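Local coordinates for intracellular exo-alpha-(1->5)-L-arabinofuranosidase (Bifidobacterium longum, PDB 2Y2W), which cleaves terminal alpha-(1->5)-L-arabinofuranosyl bonds in arabinans, is active on sugar beet arabinan and wheat arabinoxylan, and takes part in plant cell wall degradation, at residues V56-F67 / C399-L410; L248-G257 / N277-A285. All coordinates share one frame; numbering follows the deposited sequence.

Overall arrangement
Both contacts belong to the eight-stranded parallel beta/alpha barrel of this family 51 glycoside hydrolase. Contact 1 joins the first strand, 65-67, to the last, 402-408, closing the barrel. Contact 2 joins the fifth and sixth strands and is nested inside the loop that contact 1 closes. Both are largely buried, but contact 1 runs out to exposed Asp58 and Asp400. There an arginine holds a backbone carbonyl, with a weak salt bridge added. Contact 2 relies on backbone bonds, two polar side chains and apolar patches. The two meet where Arg62 forms a salt bridge with Glu249. Phe67 of contact 1 lies near Glu340, the probable nucleophile, and His284 of contact 2 near Glu340 and Glu215.

Contact 1 (V56-F67 / C399-L410); sequences VADVPPRLFGSF and CDRVRSASRAQL
Arg403 folds back from strand 402-408 to grip Asp58 and Pro60. Bends at chi2 (-64°) and chi3 (-57°) turn its guanidinium toward 56-67, although the side chain starts out away from it. Arg403 NH1 donates to Asp58 O at 2.7 Å. The same nitrogen bonds Cys399 O in its own segment, at 3.0 Å. Arg403 NH2 forms a long, weak salt bridge with Asp58 OD2 at 3.3 Å, the two planes 32° apart. Pro60 CB covers one face of the guanidinium, and Ala57 CB sits at its edge. A leucine in place of Arg403 would probably leave the Asp58 carboxylate without its charge partner here and Asp58 O and Cys399 O without their shared donor.

Leu63 fills the middle. Its CD1 touches Val402 CG1 at 3.8 Å and also lies near Ala405 CB, while CD2 rests against Cys399 CB. Leu396 of helix 382-397 packs on it too.

Phe67 lies at the C-terminal, catalytic end of its strand. Ala408 CB meets the ring edge, 3.8 Å from Phe67 CD2, and Gln409 CG approaches obliquely. Arg109 adds a cation-pi contact. Between Leu63 and Phe67 the parallel strands pair: Arg407 N donates to Gly65 O at 3.0 Å. The Ser66 side chain reaches across, its OG donating to Arg407 O at 3.0 Å. Beyond the strand, Leu410 N donates to Phe67 O.

The chemistry thus changes along the barrel seam. At the outer end one arginine binds two backbone carbonyls and, weakly, a carboxylate. Apolar groups fill the middle. Phe67 lies near Glu340, the probable nucleophile, and beside Gln409, a probable substrate-binding residue.

Contact 2 (L248-G257 / N277-A285); sequences LELVACGSSG and NLDFVSCHA
Asp279 and Leu250 bond to each other in both directions. Asp279 OD2 accepts from Leu250 N at 3.0 Å, and the bond is nearly straight. Asp279 OD2 is approached on its anti side, 20° out of the carboxylate plane. In return, Leu250 O takes both Asp279 N and Phe280 N, so one carbonyl holds the start of strand 280-285 with two bonds.

Further along, the strands pair in parallel. Ala252 N donates to Phe280 O at 3.2 Å, and Ser282 N to Ala252 O at 3.0 Å. Then a side chain takes over. Ser282 OG lies between its own N and carbonyl carbon (chi1 80°), which turns it to Gly254 N; it accepts that N-H at 2.9 Å. A water joins Ser282 O to Ser255 N. Gly254 CA passes close to Ser282 O.

The apolar groups split between two faces. On one, Leu278 straddles Ala252 CB with both methyls, CD1 being 3.7 Å from it. On the other, Val251 CG2 touches Phe280 CB at 3.8 Å. Val251 CG1 points anti to its N (chi1 -170°) and reaches Ser282 CB. Glu249 CB and Leu250 O lie at the edge of the Phe280 ring. His284 CB lies 3.4 Å from Ser256 O, and His284 ND1 hydrogen-bonds Glu215, the probable proton donor/acceptor.

The pair forms a beta-alpha-beta unit with helix 265-274. Strand 209-212 bonds along Glu249 and Val251, strand 335-341 flanks 280-285, and Met241 of helix 227-244 packs on Leu250.

Contact 1 (V56-F67 / C399-L410)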
loop_
_atom_site.group_PDB
_atom_site.type_symbol
_atom_site.label_atom_id
_atom_site.label_comp_id
_atom_site.label_asym_id
_atom_site.label_seq_id
_atom_site.Cartn_x
_atom_site.Cartn_y
_atom_site.Cartn_z
ATOM N N VAL D 56 18.112 -40.744 0.423
ATOM C CA VAL D 56 17.788 -39.377 0.033
ATOM C C VAL D 56 17.720 -38.503 1.291
ATOM O O VAL D 56 18.445 -37.510 1.405
ATOM C CB VAL D 56 16.451 -39.303 -0.759
ATOM C CG1 VAL D 56 16.170 -37.879 -1.217
ATOM C CG2 VAL D 56 16.476 -40.249 -1.957
ATOM N N ALA D 57 16.862 -38.902 2.233
ATOM C CA ALA D 57 16.627 -38.170 3.479
ATOM C C ALA D 57 15.700 -38.952 4.404
ATOM O O ALA D 57 15.088 -39.940 3.992
ATOM C CB ALA D 57 16.017 -36.810 3.184
ATOM N N ASP D 58 15.607 -38.507 5.655
ATOM C CA ASP D 58 14.556 -38.963 6.558
ATOM C C ASP D 58 13.235 -38.373 6.077
ATOM O O ASP D 58 13.166 -37.186 5.748
ATOM C CB ASP D 58 14.843 -38.528 8.000
ATOM C CG ASP D 58 14.870 -37.012 8.166
ATOM O OD1 ASP D 58 15.590 -36.335 7.401
ATOM O OD2 ASP D 58 14.168 -36.501 9.065
ATOM N N VAL D 59 12.195 -39.200 6.013
ATOM C CA VAL D 59 10.905 -38.748 5.495
ATOM C C VAL D 59 10.219 -37.768 6.455
ATOM O O VAL D 59 9.934 -38.118 7.604
ATOM C CB VAL D 59 9.966 -39.932 5.112
ATOM C CG1 VAL D 59 9.867 -40.950 6.243
ATOM C CG2 VAL D 59 8.581 -39.425 4.707
ATOM N N PRO D 60 9.972 -36.527 5.985
ATOM C CA PRO D 60 9.259 -35.540 6.795
ATOM C C PRO D 60 7.775 -35.888 6.915
ATOM O O PRO D 60 7.152 -36.255 5.920
ATOM C CB PRO D 60 9.450 -34.236 6.012
ATOM C CG PRO D 60 9.661 -34.662 4.605
ATOM C CD PRO D 60 10.342 -35.996 4.658
ATOM N N PRO D 61 7.214 -35.803 8.134
ATOM C CA PRO D 61 5.782 -36.032 8.335
ATOM C C PRO D 61 4.876 -35.018 7.629
ATOM O O PRO D 61 3.708 -35.316 7.384
ATOM C CB PRO D 61 5.622 -35.915 9.853
ATOM C CG PRO D 61 6.949 -36.285 10.392
ATOM C CD PRO D 61 7.938 -35.733 9.418
ATOM N N ARG D 62 5.415 -33.841 7.303
ATOM C CA ARG D 62 4.644 -32.779 6.648
ATOM C C ARG D 62 4.400 -33.037 5.164
ATOM O O ARG D 62 3.591 -32.350 4.533
ATOM C CB ARG D 62 5.321 -31.418 6.827
ATOM C CG ARG D 62 5.128 -30.795 8.194
ATOM C CD ARG D 62 5.255 -29.289 8.101
ATOM N NE ARG D 62 5.280 -28.656 9.415
ATOM C CZ ARG D 62 6.339 -28.045 9.938
ATOM N NH1 ARG D 62 7.481 -27.967 9.259
ATOM N NH2 ARG D 62 6.251 -27.502 11.142
ATOM N N LEU D 63 5.101 -34.026 4.616
ATOM C CA LEU D 63 4.914 -34.432 3.228
ATOM C C LEU D 63 3.512 -34.996 2.987
ATOM O O LEU D 63 3.020 -34.993 1.854
ATOM C CB LEU D 63 5.978 -35.458 2.826
ATOM C CG LEU D 63 6.380 -35.514 1.350
ATOM C CD1 LEU D 63 7.171 -34.277 0.960
ATOM C CD2 LEU D 63 7.190 -36.764 1.065
ATOM N N PHE D 64 2.875 -35.470 4.054
ATOM C CA PHE D 64 1.527 -36.022 3.970
ATOM C C PHE D 64 0.475 -35.045 4.492
ATOM O O PHE D 64 -0.479 -35.435 5.167
ATOM C CB PHE D 64 1.454 -37.373 4.687
ATOM C CG PHE D 64 2.518 -38.343 4.248
ATOM C CD1 PHE D 64 2.493 -38.893 2.967
ATOM C CD2 PHE D 64 3.552 -38.694 5.107
ATOM C CE1 PHE D 64 3.477 -39.779 2.554
ATOM C CE2 PHE D 64 4.542 -39.581 4.703
ATOM C CZ PHE D 64 4.506 -40.124 3.423
ATOM N N GLY D 65 0.656 -33.770 4.164
ATOM C CA GLY D 65 -0.301 -32.740 4.533
ATOM C C GLY D 65 -1.381 -32.547 3.487
ATOM O O GLY D 65 -1.247 -33.003 2.349
ATOM N N SER D 66 -2.461 -31.876 3.884
ATOM C CA SER D 66 -3.534 -31.517 2.962
ATOM C C SER D 66 -3.867 -30.030 3.069
ATOM O O SER D 66 -3.080 -29.250 3.606
ATOM C CB SER D 66 -4.780 -32.380 3.197
ATOM O OG SER D 66 -5.741 -32.175 2.173
ATOM N N PHE D 67 -5.039 -29.651 2.566
ATOM C CA PHE D 67 -5.379 -28.259 2.335
ATOM C C PHE D 67 -6.896 -28.090 2.336
ATOM O O PHE D 67 -7.599 -28.704 1.539
ATOM C CB PHE D 67 -4.742 -27.812 1.004
ATOM C CG PHE D 67 -5.106 -26.411 0.553
ATOM C CD1 PHE D 67 -5.336 -25.385 1.462
ATOM C CD2 PHE D 67 -5.163 -26.118 -0.807
ATOM C CE1 PHE D 67 -5.650 -24.103 1.026
ATOM C CE2 PHE D 67 -5.475 -24.838 -1.250
ATOM C CZ PHE D 67 -5.718 -23.831 -0.330
ATOM N N CYS D 399 12.430 -35.828 -1.101
ATOM C CA CYS D 399 12.033 -35.299 0.205
ATOM C C CYS D 399 13.221 -34.789 1.027
ATOM O O CYS D 399 13.096 -34.528 2.220
ATOM C CB CYS D 399 11.189 -36.316 0.988
ATOM S SG CYS D 399 12.088 -37.674 1.766
ATOM N N ASP D 400 14.368 -34.643 0.371
ATOM C CA ASP D 400 15.543 -34.027 0.973
ATOM C C ASP D 400 15.449 -32.512 0.880
ATOM O O ASP D 400 16.000 -31.793 1.716
ATOM C CB ASP D 400 16.831 -34.524 0.298
ATOM C CG ASP D 400 16.865 -34.244 -1.206
ATOM O OD1 ASP D 400 15.850 -34.485 -1.895
ATOM O OD2 ASP D 400 17.920 -33.792 -1.701
ATOM N N ARG D 401 14.752 -32.037 -0.149
ATOM C CA ARG D 401 14.568 -30.610 -0.366
ATOM C C ARG D 401 13.099 -30.223 -0.239
ATOM O O ARG D 401 12.781 -29.088 0.119
ATOM C CB ARG D 401 15.127 -30.196 -1.728
ATOM C CG ARG D 401 15.433 -28.711 -1.853
ATOM C CD ARG D 401 16.576 -28.291 -0.935
ATOM N NE ARG D 401 16.736 -26.839 -0.888
ATOM C CZ ARG D 401 17.433 -26.128 -1.771
ATOM N NH1 ARG D 401 18.046 -26.725 -2.790
ATOM N NH2 ARG D 401 17.518 -24.811 -1.637
ATOM N N VAL D 402 12.212 -31.169 -0.535
ATOM C CA VAL D 402 10.780 -30.979 -0.327
ATOM C C VAL D 402 10.407 -31.547 1.042
ATOM O O VAL D 402 10.160 -32.746 1.191
ATOM C CB VAL D 402 9.933 -31.631 -1.451
ATOM C CG1 VAL D 402 8.443 -31.410 -1.205
ATOM C CG2 VAL D 402 10.333 -31.076 -2.812
ATOM N N ARG D 403 10.383 -30.675 2.042
ATOM C CA ARG D 403 10.111 -31.088 3.415
ATOM C C ARG D 403 8.639 -30.914 3.801
ATOM O O ARG D 403 8.244 -31.225 4.925
ATOM C CB ARG D 403 11.031 -30.342 4.390
ATOM C CG ARG D 403 12.532 -30.518 4.122
ATOM C CD ARG D 403 13.009 -31.961 4.284
ATOM N NE ARG D 403 12.721 -32.506 5.611
ATOM C CZ ARG D 403 13.059 -33.727 6.016
ATOM N NH1 ARG D 403 13.711 -34.550 5.204
ATOM N NH2 ARG D 403 12.748 -34.125 7.241
ATOM N N SER D 404 7.836 -30.422 2.863
ATOM C CA SER D 404 6.397 -30.270 3.069
ATOM C C SER D 404 5.633 -30.373 1.758
ATOM O O SER D 404 6.095 -29.897 0.722
ATOM C CB SER D 404 6.079 -28.937 3.745
ATOM O OG SER D 404 4.701 -28.854 4.060
ATOM N N ALA D 405 4.461 -30.998 1.820
ATOM C CA ALA D 405 3.557 -31.086 0.680
ATOM C C ALA D 405 2.103 -31.113 1.150
ATOM O O ALA D 405 1.762 -31.813 2.105
ATOM C CB ALA D 405 3.875 -32.313 -0.170
ATOM N N SER D 406 1.255 -30.339 0.479
ATOM C CA SER D 406 -0.163 -30.295 0.809
ATOM C C SER D 406 -1.003 -30.649 -0.406
ATOM O O SER D 406 -1.024 -29.906 -1.390
ATOM C CB SER D 406 -0.565 -28.914 1.338
ATOM O OG SER D 406 0.342 -28.450 2.320
ATOM N N ARG D 407 -1.686 -31.788 -0.336
ATOM C CA ARG D 407 -2.559 -32.219 -1.420
ATOM C C ARG D 407 -3.858 -31.419 -1.393
ATOM O O ARG D 407 -4.490 -31.276 -0.344
ATOM C CB ARG D 407 -2.852 -33.717 -1.335
ATOM C CG ARG D 407 -3.352 -34.299 -2.651
ATOM C CD ARG D 407 -4.322 -35.444 -2.434
ATOM N NE ARG D 407 -5.096 -35.722 -3.644
ATOM C CZ ARG D 407 -6.222 -35.096 -3.982
ATOM N NH1 ARG D 407 -6.726 -34.141 -3.208
ATOM N NH2 ARG D 407 -6.848 -35.422 -5.103
ATOM N N ALA D 408 -4.240 -30.896 -2.553
ATOM C CA ALA D 408 -5.442 -30.081 -2.683
ATOM C C ALA D 408 -6.556 -30.855 -3.390
ATOM O O ALA D 408 -6.353 -31.344 -4.499
ATOM C CB ALA D 408 -5.124 -28.796 -3.439
ATOM N N GLN D 409 -7.724 -30.994 -2.758
ATOM C CA GLN D 409 -7.985 -30.544 -1.388
ATOM C C GLN D 409 -8.517 -31.707 -0.541
ATOM O O GLN D 409 -8.573 -32.843 -1.015
ATOM C CB GLN D 409 -8.947 -29.348 -1.379
ATOM C CG GLN D 409 -8.271 -28.017 -1.719
ATOM C CD GLN D 409 -9.225 -26.840 -1.755
ATOM O OE1 GLN D 409 -10.231 -26.812 -1.048
ATOM N NE2 GLN D 409 -8.901 -25.849 -2.577
ATOM N N LEU D 410 -8.904 -31.433 0.703
ATOM C CA LEU D 410 -9.228 -32.505 1.651
ATOM C C LEU D 410 -10.596 -33.169 1.443
ATOM O O LEU D 410 -10.691 -34.398 1.440
ATOM C CB LEU D 410 -9.075 -32.021 3.099
ATOM C CG LEU D 410 -9.118 -33.091 4.197
ATOM C CD1 LEU D 410 -7.998 -34.123 4.038
ATOM C CD2 LEU D 410 -9.068 -32.450 5.574
HETATM O O HOH W 1 19.533 -36.733 -1.303
HETATM O O HOH W 2 -0.388 -29.308 4.591
#

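Contact 2 (L248-G257 / N277-A285)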
loop_
_atom_site.group_PDB
_atom_site.type_symbol
_atom_site.label_atom_id
_atom_site.label_comp_id
_atom_site.label_asym_id
_atom_site.label_seq_id
_atom_site.Cartn_x
_atom_site.Cartn_y
_atom_site.Cartn_z
ATOM N N LEU D 248 8.805 -19.348 14.403
ATOM C CA LEU D 248 7.926 -19.435 13.242
ATOM C C LEU D 248 8.649 -19.987 12.023
ATOM O O LEU D 248 9.852 -19.782 11.857
ATOM C CB LEU D 248 7.323 -18.071 12.899
ATOM C CG LEU D 248 6.263 -17.439 13.806
ATOM C CD1 LEU D 248 5.716 -16.189 13.135
ATOM C CD2 LEU D 248 5.127 -18.402 14.163
ATOM N N GLU D 249 7.901 -20.688 11.177
ATOM C CA GLU D 249 8.415 -21.203 9.915
ATOM C C GLU D 249 7.566 -20.637 8.778
ATOM O O GLU D 249 6.394 -20.981 8.635
ATOM C CB GLU D 249 8.416 -22.735 9.921
ATOM C CG GLU D 249 9.207 -23.334 11.086
ATOM C CD GLU D 249 9.165 -24.853 11.137
ATOM O OE1 GLU D 249 8.107 -25.441 10.823
ATOM O OE2 GLU D 249 10.198 -25.457 11.510
ATOM N N LEU D 250 8.169 -19.760 7.978
ATOM C CA LEU D 250 7.420 -18.914 7.047
ATOM C C LEU D 250 7.582 -19.293 5.577
ATOM O O LEU D 250 8.695 -19.536 5.103
ATOM C CB LEU D 250 7.787 -17.445 7.266
ATOM C CG LEU D 250 7.613 -16.938 8.702
ATOM C CD1 LEU D 250 8.264 -15.578 8.881
ATOM C CD2 LEU D 250 6.144 -16.896 9.111
ATOM N N VAL D 251 6.453 -19.323 4.871
ATOM C CA VAL D 251 6.399 -19.748 3.470
ATOM C C VAL D 251 6.134 -18.563 2.542
ATOM O O VAL D 251 5.146 -17.844 2.708
ATOM C CB VAL D 251 5.298 -20.820 3.234
ATOM C CG1 VAL D 251 5.422 -21.426 1.841
ATOM C CG2 VAL D 251 5.353 -21.909 4.298
ATOM N N ALA D 252 7.025 -18.372 1.572
ATOM C CA ALA D 252 6.836 -17.377 0.520
ATOM C C ALA D 252 6.178 -18.018 -0.690
ATOM O O ALA D 252 6.432 -19.187 -0.991
ATOM C CB ALA D 252 8.160 -16.761 0.125
ATOM N N CYS D 253 5.330 -17.250 -1.373
ATOM C CA CYS D 253 4.697 -17.694 -2.613
ATOM C C CYS D 253 5.751 -17.898 -3.691
ATOM O O CYS D 253 6.599 -17.032 -3.915
ATOM C CB CYS D 253 3.670 -16.672 -3.108
ATOM S SG CYS D 253 2.282 -16.340 -2.005
ATOM N N GLY D 254 5.702 -19.053 -4.342
ATOM C CA GLY D 254 6.546 -19.323 -5.494
ATOM C C GLY D 254 5.703 -19.184 -6.739
ATOM O O GLY D 254 4.903 -18.253 -6.853
ATOM N N SER D 255 5.872 -20.117 -7.669
ATOM C CA SER D 255 5.060 -20.141 -8.878
ATOM C C SER D 255 3.782 -20.952 -8.681
ATOM O O SER D 255 3.759 -21.941 -7.936
ATOM C CB SER D 255 5.866 -20.672 -10.065
ATOM O OG SER D 255 6.868 -19.743 -10.454
ATOM N N SER D 256 2.719 -20.517 -9.353
ATOM C CA SER D 256 1.434 -21.206 -9.307
ATOM C C SER D 256 1.421 -22.417 -10.235
ATOM O O SER D 256 0.448 -23.175 -10.267
ATOM C CB SER D 256 0.306 -20.244 -9.672
ATOM O OG SER D 256 0.231 -19.185 -8.735
ATOM N N GLY D 257 2.514 -22.590 -10.976
ATOM C CA GLY D 257 2.669 -23.685 -11.928
ATOM C C GLY D 257 3.937 -23.537 -12.747
ATOM O O GLY D 257 4.533 -22.458 -12.797
ATOM N N ASN D 277 14.586 -14.255 6.636
ATOM C CA ASN D 277 13.420 -14.560 7.468
ATOM C C ASN D 277 12.464 -15.581 6.858
ATOM O O ASN D 277 11.358 -15.797 7.365
ATOM C CB ASN D 277 12.679 -13.273 7.833
ATOM C CG ASN D 277 13.571 -12.273 8.537
ATOM O OD1 ASN D 277 13.835 -11.192 8.017
ATOM N ND2 ASN D 277 14.052 -12.635 9.721
ATOM N N LEU D 278 12.898 -16.211 5.770
ATOM C CA LEU D 278 12.109 -17.246 5.115
ATOM C C LEU D 278 12.657 -18.632 5.410
ATOM O O LEU D 278 13.852 -18.803 5.667
ATOM C CB LEU D 278 12.038 -17.015 3.601
ATOM C CG LEU D 278 11.170 -15.857 3.097
ATOM C CD1 LEU D 278 11.349 -15.702 1.600
ATOM C CD2 LEU D 278 9.697 -16.054 3.452
ATOM N N ASP D 279 11.768 -19.615 5.364
ATOM C CA ASP D 279 12.121 -20.993 5.652
ATOM C C ASP D 279 11.699 -21.913 4.507
ATOM O O ASP D 279 12.324 -22.946 4.266
ATOM C CB ASP D 279 11.466 -21.425 6.964
ATOM C CG ASP D 279 11.883 -20.550 8.136
ATOM O OD1 ASP D 279 12.992 -20.768 8.674
ATOM O OD2 ASP D 279 11.102 -19.646 8.518
ATOM N N PHE D 280 10.641 -21.517 3.806
ATOM C CA PHE D 280 10.095 -22.300 2.707
ATOM C C PHE D 280 9.814 -21.443 1.483
ATOM O O PHE D 280 9.661 -20.224 1.581
ATOM C CB PHE D 280 8.791 -22.979 3.127
ATOM C CG PHE D 280 8.974 -24.139 4.060
ATOM C CD1 PHE D 280 9.154 -25.426 3.562
ATOM C CD2 PHE D 280 8.939 -23.950 5.437
ATOM C CE1 PHE D 280 9.306 -26.510 4.422
ATOM C CE2 PHE D 280 9.093 -25.027 6.309
ATOM C CZ PHE D 280 9.277 -26.310 5.800
ATOM N N VAL D 281 9.762 -22.105 0.333
ATOM C CA VAL D 281 9.228 -21.525 -0.893
ATOM C C VAL D 281 8.164 -22.492 -1.418
ATOM O O VAL D 281 8.371 -23.706 -1.424
ATOM C CB VAL D 281 10.344 -21.225 -1.938
ATOM C CG1 VAL D 281 11.155 -22.479 -2.282
ATOM C CG2 VAL D 281 9.767 -20.570 -3.191
ATOM N N SER D 282 7.021 -21.953 -1.831
ATOM C CA SER D 282 5.875 -22.776 -2.212
ATOM C C SER D 282 5.909 -23.181 -3.680
ATOM O O SER D 282 6.290 -22.390 -4.540
ATOM C CB SER D 282 4.559 -22.055 -1.904
ATOM O OG SER D 282 4.256 -21.096 -2.902
ATOM N N CYS D 283 5.502 -24.418 -3.948
ATOM C CA CYS D 283 5.358 -24.918 -5.307
ATOM C C CYS D 283 3.941 -25.426 -5.519
ATOM O O CYS D 283 3.383 -26.116 -4.659
ATOM C CB CYS D 283 6.352 -26.043 -5.581
ATOM S SG CYS D 283 8.078 -25.567 -5.445
ATOM N N HIS D 284 3.367 -25.077 -6.667
ATOM C CA HIS D 284 2.013 -25.488 -7.020
ATOM C C HIS D 284 2.018 -26.276 -8.325
ATOM O O HIS D 284 2.542 -25.809 -9.337
ATOM C CB HIS D 284 1.093 -24.267 -7.117
ATOM C CG HIS D 284 0.856 -23.581 -5.805
ATOM N ND1 HIS D 284 -0.352 -23.005 -5.476
ATOM C CD2 HIS D 284 1.666 -23.388 -4.736
ATOM C CE1 HIS D 284 -0.272 -22.481 -4.266
ATOM N NE2 HIS D 284 0.941 -22.702 -3.794
ATOM N N ALA D 285 1.441 -27.476 -8.298
ATOM C CA ALA D 285 1.458 -28.362 -9.461
ATOM C C ALA D 285 0.168 -29.165 -9.618
ATOM O O ALA D 285 -0.071 -30.126 -8.884
ATOM C CB ALA D 285 2.667 -29.293 -9.400
HETATM O O HOH W 3 7.462 -22.359 -6.965
#